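Local coordinates for iron-regulated ABC transporter siderophore-binding protein SirA (Staphylococcus aureus subsp. aureus, PDB 3MWF) that binds the ferric complex of the siderophore staphyloferrin B, probably delivering it to an ABC transporter for iron uptake, at residues P53-I58 with D267-N272. Residues are numbered along the deposited sequence; the frame is centred on the assembly and turned at random.
Sequences PKFEYI and DEITWN. With SE8 (5-[(2-{[(3S)-5-{[(2S)-2-amino-2-carboxyethyl]amino}-3-carboxy-3-hydroxy-5-oxopentanoyl]amino}ethyl)amino]-2,5-dioxopentanoic acid), chain C.
Ile269 reaches across the cleft of this periplasmic binding protein fold, whose two sheets and linking helix 130-155 are consistent with class III, and lays its side chain against Phe55. The helix of the second lobe, 268-273, thereby meets the loop that runs between strands 44-45 and 66-70 of the first, between the lobes. The CB of Phe55 points toward the helix, and with CG anti to its carbonyl carbon (chi1 -72°) the ring turns one face to Ile269. CG2 of Ile269 sits over the middle of that face, 4.0 Å from the ring centroid and 11° off the normal, a CH-pi contact. Ile269 CG1 and CD1 run out on the same side past the CD1-CE1 edge of the ring: Ile269 CD1 touches Phe55 CD1 at 3.7 Å, and Ile269 CG1 touches Phe55 CE1 at 3.8 Å. Ile269 CG2 also approaches the Tyr57 ring obliquely, 4.1 Å from Tyr57 CD1, so one methyl is shared between two aromatic rings; the Tyr57 hydroxyl is hydrogen-bonded to Asp33. At the start of the helix, Asp267 is the N-cap, its OD1 accepting from Ile269 N through the anti lone pair and tying down the residue that makes the apolar contact. Three residues on from Ile269, Asn272 faces the ligand pocket, its ND2 donating to O24 of the bound SE8 at 2.8 Å, with an N-H...O angle of 159°.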
loop_
_atom_site.group_PDB
_atom_site.type_symbol
_atom_site.label_atom_id
_atom_site.label_comp_id
_atom_site.label_asym_id
_atom_site.label_seq_id
_atom_site.Cartn_x
_atom_site.Cartn_y
_atom_site.Cartn_z
ATOM N N PRO A 53 17.151 2.546 -6.881
ATOM C CA PRO A 53 16.886 2.415 -5.438
ATOM C C PRO A 53 15.731 3.264 -4.908
ATOM O O PRO A 53 15.360 3.093 -3.739
ATOM C CB PRO A 53 18.201 2.911 -4.829
ATOM C CG PRO A 53 18.616 3.962 -5.732
ATOM C CD PRO A 53 18.293 3.455 -7.121
ATOM N N LYS A 54 15.182 4.170 -5.727
ATOM C CA LYS A 54 14.169 5.120 -5.270
ATOM C C LYS A 54 13.110 5.302 -6.351
ATOM O O LYS A 54 13.439 5.597 -7.501
ATOM C CB LYS A 54 14.807 6.492 -4.971
ATOM C CG LYS A 54 15.818 6.470 -3.794
ATOM C CD LYS A 54 16.682 7.732 -3.781
ATOM C CE LYS A 54 17.763 7.611 -2.674
ATOM N NZ LYS A 54 18.696 8.775 -2.738
ATOM N N PHE A 55 11.845 5.131 -5.988
ATOM C CA PHE A 55 10.772 5.322 -6.957
ATOM C C PHE A 55 10.861 6.697 -7.614
ATOM O O PHE A 55 11.094 7.715 -6.936
ATOM C CB PHE A 55 9.389 5.235 -6.294
ATOM C CG PHE A 55 8.993 3.854 -5.868
ATOM C CD1 PHE A 55 9.001 2.794 -6.776
ATOM C CD2 PHE A 55 8.544 3.620 -4.556
ATOM C CE1 PHE A 55 8.611 1.506 -6.396
ATOM C CE2 PHE A 55 8.156 2.357 -4.169
ATOM C CZ PHE A 55 8.182 1.284 -5.060
ATOM N N GLU A 56 10.649 6.722 -8.928
ATOM C CA GLU A 56 10.673 7.973 -9.702
ATOM C C GLU A 56 9.825 9.097 -9.093
ATOM O O GLU A 56 10.260 10.254 -9.003
ATOM C CB GLU A 56 10.232 7.701 -11.148
ATOM C CG GLU A 56 10.472 8.875 -12.086
ATOM C CD GLU A 56 11.940 9.000 -12.455
ATOM O OE1 GLU A 56 12.758 8.270 -11.861
ATOM O OE2 GLU A 56 12.280 9.810 -13.341
ATOM N N TYR A 57 8.623 8.757 -8.633
ATOM C CA TYR A 57 7.700 9.760 -8.115
ATOM C C TYR A 57 8.229 10.508 -6.877
ATOM O O TYR A 57 7.861 11.651 -6.640
ATOM C CB TYR A 57 6.279 9.179 -7.883
ATOM C CG TYR A 57 6.093 8.583 -6.491
ATOM C CD1 TYR A 57 6.453 7.276 -6.233
ATOM C CD2 TYR A 57 5.616 9.362 -5.442
ATOM C CE1 TYR A 57 6.311 6.719 -4.933
ATOM C CE2 TYR A 57 5.463 8.845 -4.155
ATOM C CZ TYR A 57 5.825 7.519 -3.918
ATOM O OH TYR A 57 5.675 7.014 -2.654
ATOM N N ILE A 58 9.139 9.885 -6.133
ATOM C CA ILE A 58 9.636 10.460 -4.885
ATOM C C ILE A 58 11.146 10.756 -4.815
ATOM O O ILE A 58 11.618 11.377 -3.839
ATOM C CB ILE A 58 9.214 9.525 -3.712
ATOM C CG1 ILE A 58 9.134 10.279 -2.382
ATOM C CG2 ILE A 58 10.077 8.243 -3.657
ATOM C CD1 ILE A 58 8.518 9.428 -1.267
ATOM N N ASP A 267 -0.669 0.886 -12.794
ATOM C CA ASP A 267 0.694 1.111 -12.309
ATOM C C ASP A 267 0.858 0.417 -10.967
ATOM O O ASP A 267 0.214 0.814 -9.991
ATOM C CB ASP A 267 0.946 2.608 -12.130
ATOM C CG ASP A 267 2.405 2.919 -12.020
ATOM O OD1 ASP A 267 3.136 2.267 -11.228
ATOM O OD2 ASP A 267 2.860 3.791 -12.767
ATOM N N GLU A 268 1.715 -0.595 -10.914
ATOM C CA GLU A 268 1.951 -1.323 -9.638
ATOM C C GLU A 268 2.426 -0.420 -8.496
ATOM O O GLU A 268 2.198 -0.738 -7.322
ATOM C CB GLU A 268 2.944 -2.486 -9.829
ATOM C CG GLU A 268 4.355 -2.001 -10.272
ATOM C CD GLU A 268 5.348 -3.118 -10.482
ATOM O OE1 GLU A 268 5.294 -4.187 -9.846
ATOM O OE2 GLU A 268 6.235 -2.922 -11.325
ATOM N N ILE A 269 3.108 0.689 -8.819
ATOM C CA ILE A 269 3.635 1.563 -7.754
ATOM C C ILE A 269 2.490 2.273 -7.042
ATOM O O ILE A 269 2.398 2.242 -5.817
ATOM C CB ILE A 269 4.666 2.566 -8.316
ATOM C CG1 ILE A 269 5.829 1.780 -8.904
ATOM C CG2 ILE A 269 5.146 3.525 -7.217
ATOM C CD1 ILE A 269 6.800 2.677 -9.721
ATOM N N THR A 270 1.589 2.845 -7.836
ATOM C CA THR A 270 0.374 3.478 -7.301
ATOM C C THR A 270 -0.533 2.479 -6.572
ATOM O O THR A 270 -1.062 2.774 -5.490
ATOM C CB THR A 270 -0.398 4.120 -8.441
ATOM O OG1 THR A 270 0.398 5.198 -8.932
ATOM C CG2 THR A 270 -1.765 4.697 -7.972
ATOM N N TRP A 271 -0.716 1.319 -7.199
ATOM C CA TRP A 271 -1.720 0.369 -6.757
ATOM C C TRP A 271 -1.285 -0.528 -5.617
ATOM O O TRP A 271 -2.141 -1.139 -4.963
ATOM C CB TRP A 271 -2.264 -0.453 -7.935
ATOM C CG TRP A 271 -3.290 0.344 -8.703
ATOM C CD1 TRP A 271 -3.046 1.350 -9.612
ATOM C CD2 TRP A 271 -4.709 0.247 -8.570
ATOM N NE1 TRP A 271 -4.246 1.875 -10.061
ATOM C CE2 TRP A 271 -5.279 1.220 -9.431
ATOM C CE3 TRP A 271 -5.560 -0.567 -7.801
ATOM C CZ2 TRP A 271 -6.670 1.385 -9.560
ATOM C CZ3 TRP A 271 -6.943 -0.407 -7.923
ATOM C CH2 TRP A 271 -7.487 0.563 -8.807
ATOM N N ASN A 272 0.029 -0.636 -5.369
ATOM C CA ASN A 272 0.464 -1.465 -4.261
ATOM C C ASN A 272 1.827 -1.139 -3.655
ATOM O O ASN A 272 1.993 -1.177 -2.416
ATOM C CB ASN A 272 0.498 -2.953 -4.670
ATOM C CG ASN A 272 0.665 -3.851 -3.465
ATOM O OD1 ASN A 272 -0.085 -3.731 -2.486
ATOM N ND2 ASN A 272 1.643 -4.745 -3.523
HETATM C C1 SE8 C . 8.074 -9.473 -0.276
HETATM C C2 SE8 C . 7.603 -9.641 -1.693
HETATM C C3 SE8 C . 7.873 -8.384 -2.506
HETATM N N4 SE8 C . 7.088 -7.239 -2.056
HETATM C C5 SE8 C . 5.929 -6.929 -2.600
HETATM C C6 SE8 C . 5.142 -5.826 -1.937
HETATM C C7 SE8 C . 4.327 -6.368 -0.762
HETATM C C8 SE8 C . 3.692 -5.172 -0.029
HETATM C C9 SE8 C . 2.668 -5.555 1.036
HETATM N N10 SE8 C . 2.882 -6.666 1.738
HETATM C C11 SE8 C . 1.941 -7.025 2.774
HETATM C C12 SE8 C . 2.617 -7.063 4.133
HETATM N N13 SE8 C . 1.856 -7.835 5.106
HETATM C C14 SE8 C . 1.916 -9.196 5.222
HETATM C C15 SE8 C . 3.076 -9.940 4.632
HETATM C C16 SE8 C . 2.696 -10.041 3.175
HETATM C C17 SE8 C . 3.832 -10.039 2.200
HETATM C C18 SE8 C . 3.833 -11.190 1.313
HETATM O O19 SE8 C . 9.311 -9.516 -0.048
HETATM O O20 SE8 C . 7.216 -9.350 0.621
HETATM N N21 SE8 C . 6.162 -9.960 -1.684
HETATM O O22 SE8 C . 5.467 -7.478 -3.581
HETATM C C23 SE8 C . 3.290 -7.361 -1.258
HETATM O O24 SE8 C . 2.255 -6.938 -1.830
HETATM O O25 SE8 C . 3.471 -8.591 -1.075
HETATM O O26 SE8 C . 5.205 -7.109 0.103
HETATM O O27 SE8 C . 1.697 -4.830 1.227
HETATM O O28 SE8 C . 1.044 -9.849 5.765
HETATM O O29 SE8 C . 4.604 -9.085 2.060
HETATM O O30 SE8 C . 4.375 -11.077 0.218
HETATM O O31 SE8 C . 3.249 -12.250 1.654
#